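Long-range contacts in 3-dehydroshikimate dehydratase (Pseudomonas putida, PDB 5HMQ), which converts 3-dehydroshikimate to protocatechuate and water with the help of a divalent metal ion, in the degradation of quinate and shikimate: residues L166-L172 against M220-F225; R312-L317 against F594-F600; Y577-A581 against A607-G611. All blocks are in the same frame, centred on the assembly; numbering follows the deposited sequence.

How the interactions relate
Interaction 1 comes first along the chain and lies in the N-terminal TIM barrel, at the strand that carries D167 to the catalytic metal. Interactions 2 and 3 both follow it in the C-terminal dioxygenase-like half. Their segments alternate in sequence, and both reach the sheet that holds strands 576-579 and 599-606. Interaction 2 brings helix 307-319 against the segment leading into strand 599-606, while interaction 3 joins edge strand 576-579 to the loop after that strand. Centres of interactions 1 and 2 are 45 Å apart, on opposite sides of the chain's centre. Those of 2 and 3 are 28 Å apart. No two contacts touch in this two-domain enzyme.

Interaction 1. Residues L166-L172 against M220-F225; sequences LDSFHTL and MDMAGF. With MG (magnesium ion), chain K.
OD2 of D167 is held by the catalytic magnesium ion and by R212, while the carbonyl carbon of D167 touches the ring of F225. OD2 of D167 lies 2.1 Å from the magnesium ion and accepts a hydrogen bond from R212. E136, Q193, E241 and two waters complete the metal shell. One of these waters also pairs with NE2 of H170. The other oxygen of D167, OD1, is turned to the first turn of helix 168-172. There it takes weak bonds from the N-H groups of F169 and H170, so D167 is both metal ligand and N-cap.

F225 is the main apolar piece. Its CG stands anti to the backbone N (chi1 -176°), which carries the ring against the first turn of helix 168-172. S168 CA sits over one face, 3.6 Å from the F225 centroid, in a CH-pi contact. T171 meets the ring obliquely, with CB 3.5 Å from F225 CE1. The hydroxyl of S168 is bonded to the backbone N of A195, and the methyl CE of M222 lies 3.4 Å from S168 OG.

Farther along, L172 CD1 packs 3.9 Å from M220 CB. M220 is extended beyond CG, and its CE packs 3.8 Å from F169 CD2. SE of M220 lies obliquely 5.1 Å from the F169 ring centroid, a Met-aromatic contact; both methionines are built as selenomethionine. D221 caps helix 222-231 by accepting from G224 N, and it forms a salt bridge with R273.

L166 lies near the end of strand 162-167, and its backbone is bonded to F191 and Q193 of strand 189-194. M194 of that neighbour packs on S168, M222 and F225. Helix 204-211 covers F169 and M220, and helix 252-276 lies against M222 and A223.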
loop_
_atom_site.group_PDB
_atom_site.type_symbol
_atom_site.label_atom_id
_atom_site.label_comp_id
_atom_site.label_asym_id
_atom_site.label_seq_id
_atom_site.Cartn_x
_atom_site.Cartn_y
_atom_site.Cartn_z
ATOM N N LEU C 166 26.628 -7.507 -13.460
ATOM C CA LEU C 166 25.700 -6.966 -14.442
ATOM C C LEU C 166 24.367 -6.643 -13.782
ATOM O O LEU C 166 23.850 -7.430 -12.982
ATOM C CB LEU C 166 25.485 -7.945 -15.600
ATOM C CG LEU C 166 26.718 -8.308 -16.430
ATOM C CD1 LEU C 166 26.406 -9.439 -17.399
ATOM C CD2 LEU C 166 27.241 -7.091 -17.176
ATOM N N ASP C 167 23.810 -5.489 -14.143
ATOM C CA ASP C 167 22.552 -4.992 -13.595
ATOM C C ASP C 167 21.670 -4.585 -14.766
ATOM O O ASP C 167 22.008 -3.650 -15.500
ATOM C CB ASP C 167 22.800 -3.809 -12.649
ATOM C CG ASP C 167 21.528 -3.278 -12.004
ATOM O OD1 ASP C 167 20.528 -3.039 -12.715
ATOM O OD2 ASP C 167 21.534 -3.085 -10.769
ATOM N N SER C 168 20.540 -5.278 -14.930
ATOM C CA SER C 168 19.717 -5.079 -16.120
ATOM C C SER C 168 19.201 -3.650 -16.226
ATOM O O SER C 168 19.067 -3.127 -17.338
ATOM C CB SER C 168 18.549 -6.067 -16.130
ATOM O OG SER C 168 17.690 -5.858 -15.025
ATOM N N PHE C 169 18.917 -2.993 -15.100
ATOM C CA PHE C 169 18.416 -1.626 -15.185
ATOM C C PHE C 169 19.497 -0.672 -15.677
ATOM O O PHE C 169 19.252 0.152 -16.564
ATOM C CB PHE C 169 17.868 -1.147 -13.840
ATOM C CG PHE C 169 17.322 0.255 -13.893
ATOM C CD1 PHE C 169 18.160 1.352 -13.753
ATOM C CD2 PHE C 169 15.975 0.476 -14.124
ATOM C CE1 PHE C 169 17.665 2.635 -13.837
ATOM C CE2 PHE C 169 15.472 1.761 -14.198
ATOM C CZ PHE C 169 16.319 2.840 -14.050
ATOM N N HIS C 170 20.699 -0.756 -15.099
ATOM C CA HIS C 170 21.761 0.175 -15.472
ATOM C C HIS C 170 22.112 0.060 -16.948
ATOM O O HIS C 170 22.508 1.053 -17.570
ATOM C CB HIS C 170 23.001 -0.064 -14.609
ATOM C CG HIS C 170 22.833 0.348 -13.179
ATOM N ND1 HIS C 170 22.470 1.626 -12.809
ATOM C CD2 HIS C 170 22.981 -0.348 -12.027
ATOM C CE1 HIS C 170 22.402 1.698 -11.491
ATOM N NE2 HIS C 170 22.707 0.514 -10.993
ATOM N N THR C 171 21.972 -1.132 -17.526
ATOM C CA THR C 171 22.258 -1.310 -18.944
ATOM C C THR C 171 21.086 -0.861 -19.812
ATOM O O THR C 171 21.270 -0.101 -20.768
ATOM C CB THR C 171 22.607 -2.773 -19.228
ATOM O OG1 THR C 171 23.828 -3.109 -18.558
ATOM C CG2 THR C 171 22.773 -3.001 -20.726
ATOM N N LEU C 172 19.876 -1.323 -19.499
ATOM C CA LEU C 172 18.730 -1.057 -20.363
ATOM C C LEU C 172 18.155 0.347 -20.192
ATOM O O LEU C 172 17.500 0.843 -21.115
ATOM C CB LEU C 172 17.638 -2.102 -20.125
ATOM C CG LEU C 172 18.021 -3.542 -20.484
ATOM C CD1 LEU C 172 16.829 -4.476 -20.340
ATOM C CD2 LEU C 172 18.587 -3.608 -21.895
HETATM N N MSE C 220 10.895 -3.371 -19.769
HETATM C CA MSE C 220 12.232 -3.670 -20.269
HETATM C C MSE C 220 12.321 -5.124 -20.721
HETATM O O MSE C 220 11.562 -5.976 -20.256
HETATM C CB MSE C 220 13.288 -3.379 -19.203
HETATM C CG MSE C 220 13.509 -1.900 -18.947
HETATM SE SE MSE C 220 14.721 -1.561 -17.458
HETATM C CE MSE C 220 15.030 0.342 -17.755
ATOM N N ASP C 221 13.251 -5.401 -21.632
ATOM C CA ASP C 221 13.402 -6.731 -22.221
ATOM C C ASP C 221 14.367 -7.529 -21.353
ATOM O O ASP C 221 15.573 -7.584 -21.605
ATOM C CB ASP C 221 13.883 -6.621 -23.662
ATOM C CG ASP C 221 13.952 -7.965 -24.363
ATOM O OD1 ASP C 221 13.350 -8.935 -23.860
ATOM O OD2 ASP C 221 14.609 -8.049 -25.421
HETATM N N MSE C 222 13.820 -8.160 -20.317
HETATM C CA MSE C 222 14.603 -8.936 -19.359
HETATM C C MSE C 222 15.259 -10.151 -20.005
HETATM O O MSE C 222 16.447 -10.412 -19.809
HETATM C CB MSE C 222 13.707 -9.392 -18.212
HETATM C CG MSE C 222 13.027 -8.246 -17.492
HETATM SE SE MSE C 222 14.117 -7.511 -16.076
HETATM C CE MSE C 222 14.803 -5.917 -16.872
ATOM N N ALA C 223 14.462 -10.901 -20.773
ATOM C CA ALA C 223 14.979 -12.102 -21.421
ATOM C C ALA C 223 16.077 -11.760 -22.418
ATOM O O ALA C 223 17.049 -12.509 -22.562
ATOM C CB ALA C 223 13.843 -12.858 -22.110
ATOM N N GLY C 224 15.948 -10.622 -23.103
ATOM C CA GLY C 224 16.988 -10.184 -24.016
ATOM C C GLY C 224 18.264 -9.755 -23.327
ATOM O O GLY C 224 19.301 -9.627 -23.986
ATOM N N PHE C 225 18.209 -9.519 -22.018
ATOM C CA PHE C 225 19.393 -9.193 -21.234
ATOM C C PHE C 225 20.041 -10.440 -20.650
ATOM O O PHE C 225 21.272 -10.551 -20.632
ATOM C CB PHE C 225 19.023 -8.214 -20.115
ATOM C CG PHE C 225 20.197 -7.738 -19.307
ATOM C CD1 PHE C 225 20.986 -6.692 -19.754
ATOM C CD2 PHE C 225 20.502 -8.327 -18.089
ATOM C CE1 PHE C 225 22.061 -6.249 -19.010
ATOM C CE2 PHE C 225 21.578 -7.887 -17.339
ATOM C CZ PHE C 225 22.358 -6.847 -17.801
HETATM MG MG MG K . 22.708 -2.929 -9.035
HETATM O O HOH W 1 22.531 -0.969 -8.821
HETATM O O HOH W 2 23.739 -2.914 -7.289
#

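Interaction 2. Residues R312-L317 against F594-F600; sequences RLGNWL and FEERFFF
F594 is the apolar centre, with L313 over one face and W316 at its rim. L313 CD1 stands almost straight over that face, 3.7 Å from the F594 centroid and 4° off the ring normal. Its CG is anti to the backbone N (chi1 -176°), which sends the branch across the ring. CB of L313 also touches the ring, 3.6 Å from F594 CZ. The opposite face is covered by CG of E595, the next residue in the chain.

W316 meets the same ring at its rim. The pair is T-shaped: an edge of F594 points at the face of the indole, with the planes at 83°. F594 CD1 lies 3.7 Å from W316 CE2, and F594 CB sits over the six-membered ring in a second CH-pi contact.

Three further contacts widen the patch. L313 CD1 lies at the edge of the F598 ring, 4.1 Å from F598 CE1. L317 CD2 approaches F600 CZ obliquely at 4.1 Å, and W316 CE3 is also 4.1 Å from F600 CD1. L313 and L317 also touch strand 341-346, and F598 and F600 touch strand 520-528. Between these two phenylalanines in the chain, F599 stacks on H523, a ligand of the second magnesium site.

The polar edge is the salt bridge between R312 and E595. NH1 of R312 and OE2 of E595 are modelled too close, so its geometry is doubtful. R597 also carries charge, and pairs with E206 of the second subunit.

The charged pair lies at the exposed edge of the contact. The join between helix 307-319 and the segment leading into strand 599-606 is therefore made mainly by aromatic and aliphatic packing.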
loop_
_atom_site.group_PDB
_atom_site.type_symbol
_atom_site.label_atom_id
_atom_site.label_comp_id
_atom_site.label_asym_id
_atom_site.label_seq_id
_atom_site.Cartn_x
_atom_site.Cartn_y
_atom_site.Cartn_z
ATOM N N ARG C 312 -32.088 -6.768 -8.302
ATOM C CA ARG C 312 -31.856 -5.482 -8.946
ATOM C C ARG C 312 -30.817 -5.603 -10.055
ATOM O O ARG C 312 -30.964 -4.995 -11.121
ATOM C CB ARG C 312 -31.410 -4.461 -7.899
ATOM C CG ARG C 312 -32.083 -3.109 -7.999
ATOM C CD ARG C 312 -31.813 -2.268 -6.759
ATOM N NE ARG C 312 -32.147 -2.983 -5.530
ATOM C CZ ARG C 312 -31.279 -3.258 -4.561
ATOM N NH1 ARG C 312 -30.016 -2.869 -4.662
ATOM N NH2 ARG C 312 -31.678 -3.916 -3.481
ATOM N N LEU C 313 -29.764 -6.390 -9.823
ATOM C CA LEU C 313 -28.771 -6.618 -10.868
ATOM C C LEU C 313 -29.356 -7.436 -12.010
ATOM O O LEU C 313 -29.051 -7.184 -13.182
ATOM C CB LEU C 313 -27.538 -7.308 -10.285
ATOM C CG LEU C 313 -26.368 -7.517 -11.248
ATOM C CD1 LEU C 313 -25.934 -6.194 -11.859
ATOM C CD2 LEU C 313 -25.203 -8.189 -10.537
ATOM N N GLY C 314 -30.199 -8.419 -11.686
ATOM C CA GLY C 314 -30.872 -9.175 -12.726
ATOM C C GLY C 314 -31.759 -8.312 -13.600
ATOM O O GLY C 314 -31.836 -8.521 -14.810
ATOM N N ASN C 315 -32.418 -7.315 -13.003
ATOM C CA ASN C 315 -33.239 -6.396 -13.788
ATOM C C ASN C 315 -32.385 -5.628 -14.790
ATOM O O ASN C 315 -32.756 -5.489 -15.960
ATOM C CB ASN C 315 -33.984 -5.425 -12.866
ATOM C CG ASN C 315 -35.086 -6.095 -12.068
ATOM O OD1 ASN C 315 -35.506 -7.203 -12.380
ATOM N ND2 ASN C 315 -35.571 -5.409 -11.043
ATOM N N TRP C 316 -31.241 -5.111 -14.336
ATOM C CA TRP C 316 -30.294 -4.459 -15.231
ATOM C C TRP C 316 -29.956 -5.370 -16.401
ATOM O O TRP C 316 -29.892 -4.926 -17.549
ATOM C CB TRP C 316 -29.032 -4.075 -14.459
ATOM C CG TRP C 316 -29.110 -2.729 -13.817
ATOM C CD1 TRP C 316 -30.004 -2.325 -12.868
ATOM C CD2 TRP C 316 -28.225 -1.626 -14.032
ATOM N NE1 TRP C 316 -29.748 -1.026 -12.501
ATOM C CE2 TRP C 316 -28.659 -0.576 -13.198
ATOM C CE3 TRP C 316 -27.115 -1.420 -14.856
ATOM C CZ2 TRP C 316 -28.020 0.661 -13.163
ATOM C CZ3 TRP C 316 -26.483 -0.191 -14.821
ATOM C CH2 TRP C 316 -26.935 0.834 -13.979
ATOM N N LEU C 317 -29.744 -6.654 -16.123
ATOM C CA LEU C 317 -29.346 -7.563 -17.180
ATOM C C LEU C 317 -30.491 -7.922 -18.134
ATOM O O LEU C 317 -30.269 -8.036 -19.343
ATOM C CB LEU C 317 -28.698 -8.811 -16.572
ATOM C CG LEU C 317 -27.410 -8.553 -15.772
ATOM C CD1 LEU C 317 -27.031 -9.742 -14.881
ATOM C CD2 LEU C 317 -26.230 -8.155 -16.656
ATOM N N PHE C 594 -23.585 0.631 -11.771
ATOM C CA PHE C 594 -24.563 -0.124 -10.997
ATOM C C PHE C 594 -24.259 0.060 -9.517
ATOM O O PHE C 594 -23.305 -0.525 -8.994
ATOM C CB PHE C 594 -24.542 -1.602 -11.382
ATOM C CG PHE C 594 -25.395 -2.469 -10.493
ATOM C CD1 PHE C 594 -26.766 -2.543 -10.682
ATOM C CD2 PHE C 594 -24.824 -3.212 -9.471
ATOM C CE1 PHE C 594 -27.550 -3.338 -9.867
ATOM C CE2 PHE C 594 -25.602 -4.009 -8.654
ATOM C CZ PHE C 594 -26.967 -4.072 -8.851
ATOM N N GLU C 595 -25.080 0.867 -8.846
ATOM C CA GLU C 595 -24.957 1.139 -7.415
ATOM C C GLU C 595 -23.521 1.491 -7.029
ATOM O O GLU C 595 -22.933 0.913 -6.111
ATOM C CB GLU C 595 -25.485 -0.041 -6.598
ATOM C CG GLU C 595 -26.958 -0.314 -6.857
ATOM C CD GLU C 595 -27.550 -1.327 -5.906
ATOM O OE1 GLU C 595 -26.883 -1.676 -4.908
ATOM O OE2 GLU C 595 -28.686 -1.778 -6.160
ATOM N N GLU C 596 -22.956 2.451 -7.764
ATOM C CA GLU C 596 -21.677 3.085 -7.449
ATOM C C GLU C 596 -20.500 2.111 -7.512
ATOM O O GLU C 596 -19.494 2.299 -6.824
ATOM C CB GLU C 596 -21.726 3.775 -6.080
ATOM C CG GLU C 596 -22.933 4.685 -5.876
ATOM C CD GLU C 596 -22.830 6.007 -6.628
ATOM O OE1 GLU C 596 -21.880 6.182 -7.415
ATOM O OE2 GLU C 596 -23.706 6.871 -6.425
ATOM N N ARG C 597 -20.600 1.075 -8.344
ATOM C CA ARG C 597 -19.475 0.173 -8.566
ATOM C C ARG C 597 -19.160 0.070 -10.050
ATOM O O ARG C 597 -18.733 1.047 -10.677
ATOM C CB ARG C 597 -19.766 -1.220 -8.004
ATOM C CG ARG C 597 -20.689 -1.228 -6.814
ATOM C CD ARG C 597 -19.997 -1.739 -5.573
ATOM N NE ARG C 597 -20.867 -1.621 -4.407
ATOM C CZ ARG C 597 -20.501 -1.916 -3.165
ATOM N NH1 ARG C 597 -19.274 -2.352 -2.920
ATOM N NH2 ARG C 597 -21.363 -1.774 -2.168
ATOM N N PHE C 598 -19.374 -1.113 -10.616
ATOM C CA PHE C 598 -19.101 -1.346 -12.023
ATOM C C PHE C 598 -20.227 -0.808 -12.896
ATOM O O PHE C 598 -21.388 -0.736 -12.483
ATOM C CB PHE C 598 -18.915 -2.841 -12.283
ATOM C CG PHE C 598 -19.977 -3.703 -11.654
ATOM C CD1 PHE C 598 -21.177 -3.942 -12.305
ATOM C CD2 PHE C 598 -19.772 -4.277 -10.408
ATOM C CE1 PHE C 598 -22.153 -4.734 -11.725
ATOM C CE2 PHE C 598 -20.743 -5.068 -9.823
ATOM C CZ PHE C 598 -21.935 -5.297 -10.482
ATOM N N PHE C 599 -19.867 -0.425 -14.116
ATOM C CA PHE C 599 -20.826 -0.074 -15.149
ATOM C C PHE C 599 -20.631 -1.011 -16.332
ATOM O O PHE C 599 -19.723 -1.844 -16.350
ATOM C CB PHE C 599 -20.684 1.397 -15.578
ATOM C CG PHE C 599 -19.312 1.766 -16.076
ATOM C CD1 PHE C 599 -18.319 2.160 -15.191
ATOM C CD2 PHE C 599 -19.027 1.758 -17.433
ATOM C CE1 PHE C 599 -17.060 2.511 -15.646
ATOM C CE2 PHE C 599 -17.772 2.115 -17.895
ATOM C CZ PHE C 599 -16.788 2.490 -17.002
ATOM N N PHE C 600 -21.505 -0.885 -17.324
ATOM C CA PHE C 600 -21.454 -1.739 -18.498
ATOM C C PHE C 600 -21.169 -0.908 -19.740
ATOM O O PHE C 600 -21.380 0.308 -19.767
ATOM C CB PHE C 600 -22.758 -2.523 -18.676
ATOM C CG PHE C 600 -23.021 -3.510 -17.577
ATOM C CD1 PHE C 600 -23.752 -3.145 -16.462
ATOM C CD2 PHE C 600 -22.528 -4.801 -17.657
ATOM C CE1 PHE C 600 -23.993 -4.052 -15.447
ATOM C CE2 PHE C 600 -22.767 -5.714 -16.644
ATOM C CZ PHE C 600 -23.500 -5.337 -15.538
#

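Interaction 3. Residues Y577-A581 against A607-G611; sequences YDRDA and AGYAG
The ring of Y609 stands edge-on to D578 and slides past D580. The carboxylate of D578 is turned across the ring, with the planes 84° apart, and its OD2 lies near the ring plane beside the hydroxyl. OD2 of D578 and OH of Y609 are modelled too close together, so the nature of that approach is doubtful. OH of Y609 also accepts a weak hydrogen bond from the backbone N of G613.

D580 is set differently. Its carboxylate is tilted by only 18° from the Y609 ring, and the two side chains run in opposite directions. CG of D580 sits between its own N and carbonyl carbon (chi1 59°), which places OD2 beside the Y609 backbone. D580 OD2 comes 3.6 Å from Y609 CA and 3.9 Å from Y609 CD2. The backbone N of D580 also lies at the ring edge, 3.9 Å from Y609 CD2. OD1 takes weak bonds from the N-H groups of Q582 and G584 in the turn that follows.

D578 and D580, on either side of R579 in the chain, direct their CB atoms toward Y609, and R579 directs its CB away. NE of R579 donates to OH of Y577 in the guanidinium plane, 2.8 Å between R579 NE and Y577 OH. That hydroxyl is also bonded to E585.

Y609 is buried, with both partly exposed aspartates at its edge. The side chain of Y609 comes within about 9 Å of the magnesium ion. Y609 O accepts from R605, and Y577 O from N616. Strand 576-579 is the outermost strand of its sheet, bonded through D578 to L586 of strand 585-590. Segment 607-611 leaves strand 599-606 and leads to helix 617-625.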
loop_
_atom_site.group_PDB
_atom_site.type_symbol
_atom_site.label_atom_id
_atom_site.label_comp_id
_atom_site.label_asym_id
_atom_site.label_seq_id
_atom_site.Cartn_x
_atom_site.Cartn_y
_atom_site.Cartn_z
ATOM N N TYR C 577 -17.507 7.717 -30.249
ATOM C CA TYR C 577 -16.859 7.344 -31.496
ATOM C C TYR C 577 -15.346 7.442 -31.371
ATOM O O TYR C 577 -14.815 8.283 -30.643
ATOM C CB TYR C 577 -17.351 8.230 -32.650
ATOM C CG TYR C 577 -16.678 7.969 -33.977
ATOM C CD1 TYR C 577 -17.053 6.893 -34.769
ATOM C CD2 TYR C 577 -15.675 8.809 -34.444
ATOM C CE1 TYR C 577 -16.440 6.655 -35.986
ATOM C CE2 TYR C 577 -15.059 8.581 -35.659
ATOM C CZ TYR C 577 -15.444 7.502 -36.426
ATOM O OH TYR C 577 -14.831 7.272 -37.637
ATOM N N ASP C 578 -14.659 6.556 -32.094
ATOM C CA ASP C 578 -13.213 6.597 -32.246
ATOM C C ASP C 578 -12.845 5.951 -33.573
ATOM O O ASP C 578 -13.565 5.084 -34.076
ATOM C CB ASP C 578 -12.496 5.888 -31.091
ATOM C CG ASP C 578 -11.002 6.159 -31.079
ATOM O OD1 ASP C 578 -10.601 7.306 -31.367
ATOM O OD2 ASP C 578 -10.229 5.221 -30.792
ATOM N N ARG C 579 -11.721 6.387 -34.142
ATOM C CA ARG C 579 -11.240 5.875 -35.421
ATOM C C ARG C 579 -9.734 5.680 -35.333
ATOM O O ARG C 579 -9.025 6.574 -34.865
ATOM C CB ARG C 579 -11.548 6.846 -36.565
ATOM C CG ARG C 579 -11.002 6.399 -37.912
ATOM C CD ARG C 579 -11.187 7.477 -38.963
ATOM N NE ARG C 579 -12.563 7.938 -39.114
ATOM C CZ ARG C 579 -12.926 8.879 -39.979
ATOM N NH1 ARG C 579 -12.012 9.443 -40.758
ATOM N NH2 ARG C 579 -14.193 9.256 -40.070
ATOM N N ASP C 580 -9.242 4.532 -35.791
ATOM C CA ASP C 580 -7.805 4.293 -35.815
ATOM C C ASP C 580 -7.194 4.958 -37.050
ATOM O O ASP C 580 -7.849 5.716 -37.770
ATOM C CB ASP C 580 -7.503 2.796 -35.747
ATOM C CG ASP C 580 -8.126 2.007 -36.888
ATOM O OD1 ASP C 580 -8.280 2.547 -38.004
ATOM O OD2 ASP C 580 -8.450 0.823 -36.664
ATOM N N ALA C 581 -5.916 4.672 -37.310
ATOM C CA ALA C 581 -5.244 5.227 -38.478
ATOM C C ALA C 581 -5.473 4.412 -39.744
ATOM O O ALA C 581 -5.206 4.915 -40.840
ATOM C CB ALA C 581 -3.743 5.347 -38.211
ATOM N N ALA C 607 -14.185 -2.711 -39.238
ATOM C CA ALA C 607 -12.976 -2.785 -40.061
ATOM C C ALA C 607 -11.704 -2.885 -39.223
ATOM O O ALA C 607 -10.738 -2.144 -39.416
ATOM C CB ALA C 607 -12.903 -1.597 -41.019
ATOM N N GLY C 608 -11.707 -3.825 -38.281
ATOM C CA GLY C 608 -10.490 -4.163 -37.570
ATOM C C GLY C 608 -10.048 -3.218 -36.476
ATOM O O GLY C 608 -8.885 -3.285 -36.061
ATOM N N TYR C 609 -10.920 -2.328 -36.003
ATOM C CA TYR C 609 -10.566 -1.496 -34.858
ATOM C C TYR C 609 -10.217 -2.382 -33.665
ATOM O O TYR C 609 -10.954 -3.315 -33.333
ATOM C CB TYR C 609 -11.714 -0.550 -34.503
ATOM C CG TYR C 609 -11.375 0.411 -33.382
ATOM C CD1 TYR C 609 -11.568 0.051 -32.054
ATOM C CD2 TYR C 609 -10.857 1.672 -33.651
ATOM C CE1 TYR C 609 -11.255 0.915 -31.025
ATOM C CE2 TYR C 609 -10.543 2.548 -32.623
ATOM C CZ TYR C 609 -10.747 2.162 -31.312
ATOM O OH TYR C 609 -10.442 3.022 -30.283
ATOM N N ALA C 610 -9.089 -2.082 -33.016
ATOM C CA ALA C 610 -8.547 -2.947 -31.980
ATOM C C ALA C 610 -8.388 -2.292 -30.614
ATOM O O ALA C 610 -8.077 -2.999 -29.649
ATOM C CB ALA C 610 -7.185 -3.510 -32.416
ATOM N N GLY C 611 -8.581 -0.981 -30.494
ATOM C CA GLY C 611 -8.376 -0.292 -29.238
ATOM C C GLY C 611 -9.566 -0.376 -28.304
ATOM O O GLY C 611 -10.454 -1.222 -28.445
#